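Long-range contacts in amorpha-4,11-diene synthase (Artemisia annua, PDB 4GAX), which is an engineered variant of a sesquiterpene synthase, alpha-bisabolol synthase, and probably cyclises farnesyl diphosphate with release of diphosphate: residues N273-S278 and K351-L356; A306-L311 and D359-M364. All blocks are in the same frame, centred on the assembly; numbering follows the deposited sequence.

Interactions 1 and 2 lie on the same side of the chain's centre, their own centres about 13 Å apart, and both use helix 351-370. Its first turns, 351-356, meet the turn that follows helix 271-274; two turns further on, 359-364 packs against helix 299-322. Along the chain the segments alternate: 273-278, 306-311, 351-356, 359-364. The two contacts meet where Leu356 CD2 lies 3.7 Å from Leu311 CD2. Helix 351-370 is thereby tied to two earlier parts of the all-helical metal-binding domain, one of them the helix whose end carries the aspartate-rich DDxxD sequence of terpene synthases.

Interaction 1 of 2, residues N273-S278 and K351-L356; sequences NNAPYS and KPIYKL
A type I beta turn, Ala275 to Ser278, follows the short helix 271-274 in the metal-binding domain and packs on the first turn of helix 351-370. The contact is small and has two parts: the tips of Tyr277 and Ile353 meet in the buried part, and Asn274 crosses Pro352 nearer the surface. Tyr277 has CG in the crowded position between the backbone N and the carbonyl carbon (chi1 54°), which turns its phenol so that the hydroxyl comes up against Ile353. The hydroxyl presses on the CG1-CD1 arm of Ile353: OH lies 3.0 Å from Ile353 CG1 and equally close to CD1, which sits at the ring edge, near the ring plane. These are tight approaches of a polar oxygen to alkyl carbons, and that buried oxygen has no hydrogen-bonding partner in the model. Ile353 CD1 also touches the backbone, 3.5 Å from Asn274 O. In this all-helical terpene synthase fold the turn also leans on helix 299-322, with Tyr277 against Ile318 and Ser278 against Leu314 and Asp317, the last within the DDxxD sequence. The turn is closed by Ala275 O, which accepts both the backbone N and the side chain of Ser278; Ser278 OG lies 2.8 Å away, in the carbonyl plane and on a lone pair. Asn274 and Pro352 cross obliquely, CB to CB at 3.9 Å, while Pro352 CG rests 3.8 Å from Asn274 O. The Asn274 amide is turned back along its own chain, where ND2 bonds to Phe269 O at the end of helix 238-269.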
loop_
_atom_site.group_PDB
_atom_site.type_symbol
_atom_site.label_atom_id
_atom_site.label_comp_id
_atom_site.label_asym_id
_atom_site.label_seq_id
_atom_site.Cartn_x
_atom_site.Cartn_y
_atom_site.Cartn_z
ATOM N N ASN A 273 -0.544 30.940 3.941
ATOM C CA ASN A 273 -0.787 32.184 3.218
ATOM C C ASN A 273 -1.327 31.992 1.802
ATOM O O ASN A 273 -2.193 32.746 1.353
ATOM C CB ASN A 273 0.488 33.025 3.169
ATOM C CG ASN A 273 0.803 33.678 4.498
ATOM O OD1 ASN A 273 -0.101 34.082 5.236
ATOM N ND2 ASN A 273 2.089 33.779 4.817
ATOM N N ASN A 274 -0.829 30.976 1.104
ATOM C CA ASN A 274 -1.134 30.813 -0.313
ATOM C C ASN A 274 -2.287 29.851 -0.595
ATOM O O ASN A 274 -2.767 29.762 -1.729
ATOM C CB ASN A 274 0.126 30.399 -1.078
ATOM C CG ASN A 274 1.165 31.505 -1.108
ATOM O OD1 ASN A 274 0.872 32.633 -1.516
ATOM N ND2 ASN A 274 2.378 31.200 -0.642
ATOM N N ALA A 275 -2.736 29.146 0.440
ATOM C CA ALA A 275 -3.924 28.298 0.338
ATOM C C ALA A 275 -4.568 28.101 1.709
ATOM O O ALA A 275 -4.597 26.986 2.228
ATOM C CB ALA A 275 -3.567 26.957 -0.273
ATOM N N PRO A 276 -5.101 29.180 2.298
ATOM C CA PRO A 276 -5.564 29.089 3.690
ATOM C C PRO A 276 -6.824 28.232 3.838
ATOM O O PRO A 276 -7.196 27.832 4.948
ATOM C CB PRO A 276 -5.842 30.547 4.057
ATOM C CG PRO A 276 -6.212 31.180 2.755
ATOM C CD PRO A 276 -5.382 30.500 1.702
ATOM N N TYR A 277 -7.474 27.956 2.716
ATOM C CA TYR A 277 -8.620 27.064 2.699
ATOM C C TYR A 277 -8.208 25.601 2.915
ATOM O O TYR A 277 -9.026 24.775 3.323
ATOM C CB TYR A 277 -9.362 27.201 1.366
ATOM C CG TYR A 277 -8.468 27.005 0.169
ATOM C CD1 TYR A 277 -8.210 25.732 -0.319
ATOM C CD2 TYR A 277 -7.871 28.087 -0.467
ATOM C CE1 TYR A 277 -7.393 25.538 -1.393
ATOM C CE2 TYR A 277 -7.047 27.900 -1.562
ATOM C CZ TYR A 277 -6.814 26.621 -2.013
ATOM O OH TYR A 277 -5.999 26.405 -3.091
ATOM N N SER A 278 -6.945 25.277 2.643
ATOM C CA SER A 278 -6.509 23.877 2.682
ATOM C C SER A 278 -5.669 23.492 3.906
ATOM O O SER A 278 -5.530 24.274 4.851
ATOM C CB SER A 278 -5.783 23.498 1.388
ATOM O OG SER A 278 -4.710 24.390 1.145
ATOM N N LYS A 351 -4.312 31.263 -8.304
ATOM C CA LYS A 351 -3.018 31.459 -8.956
ATOM C C LYS A 351 -1.849 30.698 -8.306
ATOM O O LYS A 351 -1.099 30.011 -9.015
ATOM C CB LYS A 351 -2.700 32.947 -9.126
ATOM C CG LYS A 351 -3.661 33.683 -10.073
ATOM C CD LYS A 351 -3.188 35.109 -10.375
ATOM C CE LYS A 351 -4.004 35.723 -11.512
ATOM N NZ LYS A 351 -3.394 36.985 -12.034
ATOM N N PRO A 352 -1.693 30.787 -6.965
ATOM C CA PRO A 352 -0.525 30.090 -6.393
ATOM C C PRO A 352 -0.549 28.586 -6.627
ATOM O O PRO A 352 0.493 27.960 -6.808
ATOM C CB PRO A 352 -0.642 30.369 -4.884
ATOM C CG PRO A 352 -1.459 31.652 -4.801
ATOM C CD PRO A 352 -2.439 31.556 -5.946
ATOM N N ILE A 353 -1.739 28.003 -6.628
ATOM C CA ILE A 353 -1.857 26.556 -6.736
ATOM C C ILE A 353 -1.616 26.147 -8.186
ATOM O O ILE A 353 -1.029 25.106 -8.458
ATOM C CB ILE A 353 -3.245 26.060 -6.249
ATOM C CG1 ILE A 353 -3.495 26.496 -4.795
ATOM C CG2 ILE A 353 -3.345 24.533 -6.370
ATOM C CD1 ILE A 353 -3.888 27.985 -4.588
ATOM N N TYR A 354 -2.067 26.980 -9.121
ATOM C CA TYR A 354 -1.834 26.687 -10.526
ATOM C C TYR A 354 -0.341 26.733 -10.798
ATOM O O TYR A 354 0.190 25.885 -11.512
ATOM C CB TYR A 354 -2.578 27.662 -11.444
ATOM C CG TYR A 354 -2.636 27.187 -12.885
ATOM C CD1 TYR A 354 -3.520 26.182 -13.272
ATOM C CD2 TYR A 354 -1.801 27.733 -13.857
ATOM C CE1 TYR A 354 -3.577 25.740 -14.584
ATOM C CE2 TYR A 354 -1.852 27.300 -15.177
ATOM C CZ TYR A 354 -2.739 26.305 -15.534
ATOM O OH TYR A 354 -2.784 25.867 -16.839
ATOM N N LYS A 355 0.325 27.723 -10.213
ATOM C CA LYS A 355 1.780 27.870 -10.329
ATOM C C LYS A 355 2.552 26.694 -9.736
ATOM O O LYS A 355 3.478 26.164 -10.368
ATOM C CB LYS A 355 2.218 29.165 -9.638
ATOM C CG LYS A 355 3.727 29.403 -9.626
ATOM C CD LYS A 355 4.294 29.587 -11.033
ATOM C CE LYS A 355 5.785 29.968 -10.980
ATOM N NZ LYS A 355 6.526 29.488 -12.182
ATOM N N LEU A 356 2.193 26.289 -8.519
ATOM C CA LEU A 356 2.846 25.132 -7.895
ATOM C C LEU A 356 2.640 23.890 -8.741
ATOM O O LEU A 356 3.572 23.104 -8.955
ATOM C CB LEU A 356 2.293 24.881 -6.486
ATOM C CG LEU A 356 3.025 23.799 -5.678
ATOM C CD1 LEU A 356 4.378 24.322 -5.200
ATOM C CD2 LEU A 356 2.175 23.344 -4.490
#

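Interaction 2 of 2, residues A306-L311 and D359-M364; sequences AKVIAL and DTYTEM
Helices 299-322 and 351-370 of the metal-binding domain run roughly antiparallel here, at 152° with the short axes 11.0 Å apart, and side chains fill the gap between them. The close-packed part is buried and mostly apolar, though the phenol oxygen makes the nearest approach. Val308 and Tyr361 cross at about a right angle, so that this oxygen meets both branches of the valine: Tyr361 OH is 3.5 Å from Val308 CG1 and as far from CG2. Val308 CG1 stands anti to the backbone N and CG2 anti to the carbonyl carbon, which spreads the two methyls against the hydroxyl. Leu311 reaches tip to tip toward Thr360, its CD1 4.0 Å from Thr360 CB, and the same methyl lies 4.1 Å from Tyr361 CE2. Thr360 offers its carbon branch to this side, because OG1 is bonded to Leu356 O one turn back in its own helix. Further rings hold the tyrosine, Trp338 edge-to-face and Phe377 of helix 374-399. An alanine at Tyr361 would remove the ring and hydroxyl, and would probably cost Val308 its contact with residues 359-364 and lose the edge-to-face packing on Trp338. Toward the other margin the contact thins: Lys307 CB grazes Thr360 CG2 at 4.1 Å, and the extended chain runs on toward exposed Glu363. Lys307 NZ gives a hydrogen bond to a water at 2.6 Å, which donates only weakly to Glu363 OE2; NZ also forms a cation-pi contact with Trp265. With 4.8 Å between Lys307 NZ and Glu363 OE1, the opposite charges would probably attract without a direct salt bridge, so shape fit between apolar groups probably contributes more to joining these helices than charge.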
loop_
_atom_site.group_PDB
_atom_site.type_symbol
_atom_site.label_atom_id
_atom_site.label_comp_id
_atom_site.label_asym_id
_atom_site.label_seq_id
_atom_site.Cartn_x
_atom_site.Cartn_y
_atom_site.Cartn_z
ATOM N N ALA A 306 4.604 12.034 -3.621
ATOM C CA ALA A 306 4.220 12.831 -2.466
ATOM C C ALA A 306 3.785 14.231 -2.903
ATOM O O ALA A 306 2.783 14.753 -2.407
ATOM C CB ALA A 306 5.382 12.916 -1.469
ATOM N N LYS A 307 4.534 14.841 -3.823
ATOM C CA LYS A 307 4.154 16.157 -4.347
ATOM C C LYS A 307 2.796 16.122 -5.032
ATOM O O LYS A 307 1.970 17.011 -4.828
ATOM C CB LYS A 307 5.214 16.673 -5.317
ATOM C CG LYS A 307 6.564 16.929 -4.630
ATOM C CD LYS A 307 7.639 17.330 -5.652
ATOM C CE LYS A 307 8.963 17.691 -4.955
ATOM N NZ LYS A 307 10.007 18.107 -5.959
ATOM N N VAL A 308 2.561 15.099 -5.847
ATOM C CA VAL A 308 1.289 14.984 -6.545
ATOM C C VAL A 308 0.147 14.797 -5.548
ATOM O O VAL A 308 -0.920 15.398 -5.699
ATOM C CB VAL A 308 1.309 13.838 -7.588
ATOM C CG1 VAL A 308 -0.065 13.607 -8.165
ATOM C CG2 VAL A 308 2.294 14.173 -8.712
ATOM N N ILE A 309 0.374 13.994 -4.512
ATOM C CA ILE A 309 -0.646 13.840 -3.465
ATOM C C ILE A 309 -0.923 15.168 -2.738
ATOM O O ILE A 309 -2.083 15.496 -2.419
ATOM C CB ILE A 309 -0.281 12.697 -2.481
ATOM C CG1 ILE A 309 -0.290 11.368 -3.234
ATOM C CG2 ILE A 309 -1.254 12.652 -1.299
ATOM C CD1 ILE A 309 0.330 10.187 -2.464
ATOM N N ALA A 310 0.126 15.958 -2.500
ATOM C CA ALA A 310 -0.072 17.281 -1.911
ATOM C C ALA A 310 -0.891 18.160 -2.851
ATOM O O ALA A 310 -1.731 18.940 -2.403
ATOM C CB ALA A 310 1.264 17.939 -1.594
ATOM N N LEU A 311 -0.669 18.019 -4.159
ATOM C CA LEU A 311 -1.410 18.832 -5.145
ATOM C C LEU A 311 -2.879 18.422 -5.249
ATOM O O LEU A 311 -3.766 19.271 -5.406
ATOM C CB LEU A 311 -0.755 18.729 -6.517
ATOM C CG LEU A 311 0.541 19.510 -6.726
ATOM C CD1 LEU A 311 1.108 19.104 -8.091
ATOM C CD2 LEU A 311 0.241 21.016 -6.683
ATOM N N ASP A 359 4.649 24.193 -12.161
ATOM C CA ASP A 359 6.083 24.049 -11.872
ATOM C C ASP A 359 6.427 22.605 -11.555
ATOM O O ASP A 359 7.496 22.107 -11.915
ATOM C CB ASP A 359 6.494 24.898 -10.662
ATOM C CG ASP A 359 6.659 26.379 -10.998
ATOM O OD1 ASP A 359 6.534 26.765 -12.182
ATOM O OD2 ASP A 359 6.932 27.163 -10.061
ATOM N N THR A 360 5.538 21.937 -10.830
ATOM C CA THR A 360 5.808 20.568 -10.414
ATOM C C THR A 360 5.766 19.620 -11.613
ATOM O O THR A 360 6.676 18.796 -11.820
ATOM C CB THR A 360 4.793 20.118 -9.333
ATOM O OG1 THR A 360 4.900 20.973 -8.179
ATOM C CG2 THR A 360 5.049 18.692 -8.925
ATOM N N TYR A 361 4.719 19.730 -12.425
ATOM C CA TYR A 361 4.631 18.871 -13.603
ATOM C C TYR A 361 5.640 19.230 -14.685
ATOM O O TYR A 361 6.148 18.345 -15.371
ATOM C CB TYR A 361 3.201 18.842 -14.168
ATOM C CG TYR A 361 2.367 17.833 -13.449
ATOM C CD1 TYR A 361 2.461 16.480 -13.771
ATOM C CD2 TYR A 361 1.529 18.209 -12.409
ATOM C CE1 TYR A 361 1.720 15.536 -13.097
ATOM C CE2 TYR A 361 0.774 17.258 -11.724
ATOM C CZ TYR A 361 0.873 15.934 -12.070
ATOM O OH TYR A 361 0.127 14.984 -11.397
ATOM N N THR A 362 5.939 20.517 -14.832
ATOM C CA THR A 362 6.908 20.931 -15.841
ATOM C C THR A 362 8.309 20.396 -15.523
ATOM O O THR A 362 9.046 20.000 -16.421
ATOM C CB THR A 362 6.941 22.448 -15.998
ATOM O OG1 THR A 362 5.675 22.881 -16.512
ATOM C CG2 THR A 362 8.049 22.872 -16.958
ATOM N N GLU A 363 8.671 20.371 -14.246
ATOM C CA GLU A 363 9.951 19.793 -13.865
ATOM C C GLU A 363 10.014 18.308 -14.258
ATOM O O GLU A 363 11.048 17.823 -14.745
ATOM C CB GLU A 363 10.216 19.983 -12.373
ATOM C CG GLU A 363 11.181 18.955 -11.817
ATOM C CD GLU A 363 11.811 19.369 -10.507
ATOM O OE1 GLU A 363 12.612 18.571 -9.970
ATOM O OE2 GLU A 363 11.516 20.483 -10.015
ATOM N N MET A 364 8.910 17.587 -14.076
ATOM C CA MET A 364 8.882 16.160 -14.413
ATOM C C MET A 364 8.851 15.947 -15.933
ATOM O O MET A 364 9.471 15.013 -16.461
ATOM C CB MET A 364 7.689 15.475 -13.738
ATOM C CG MET A 364 7.522 14.000 -14.109
ATOM S SD MET A 364 8.951 12.948 -13.721
ATOM C CE MET A 364 8.939 12.980 -11.940
HETATM O O HOH W 1 9.221 19.659 -7.928
#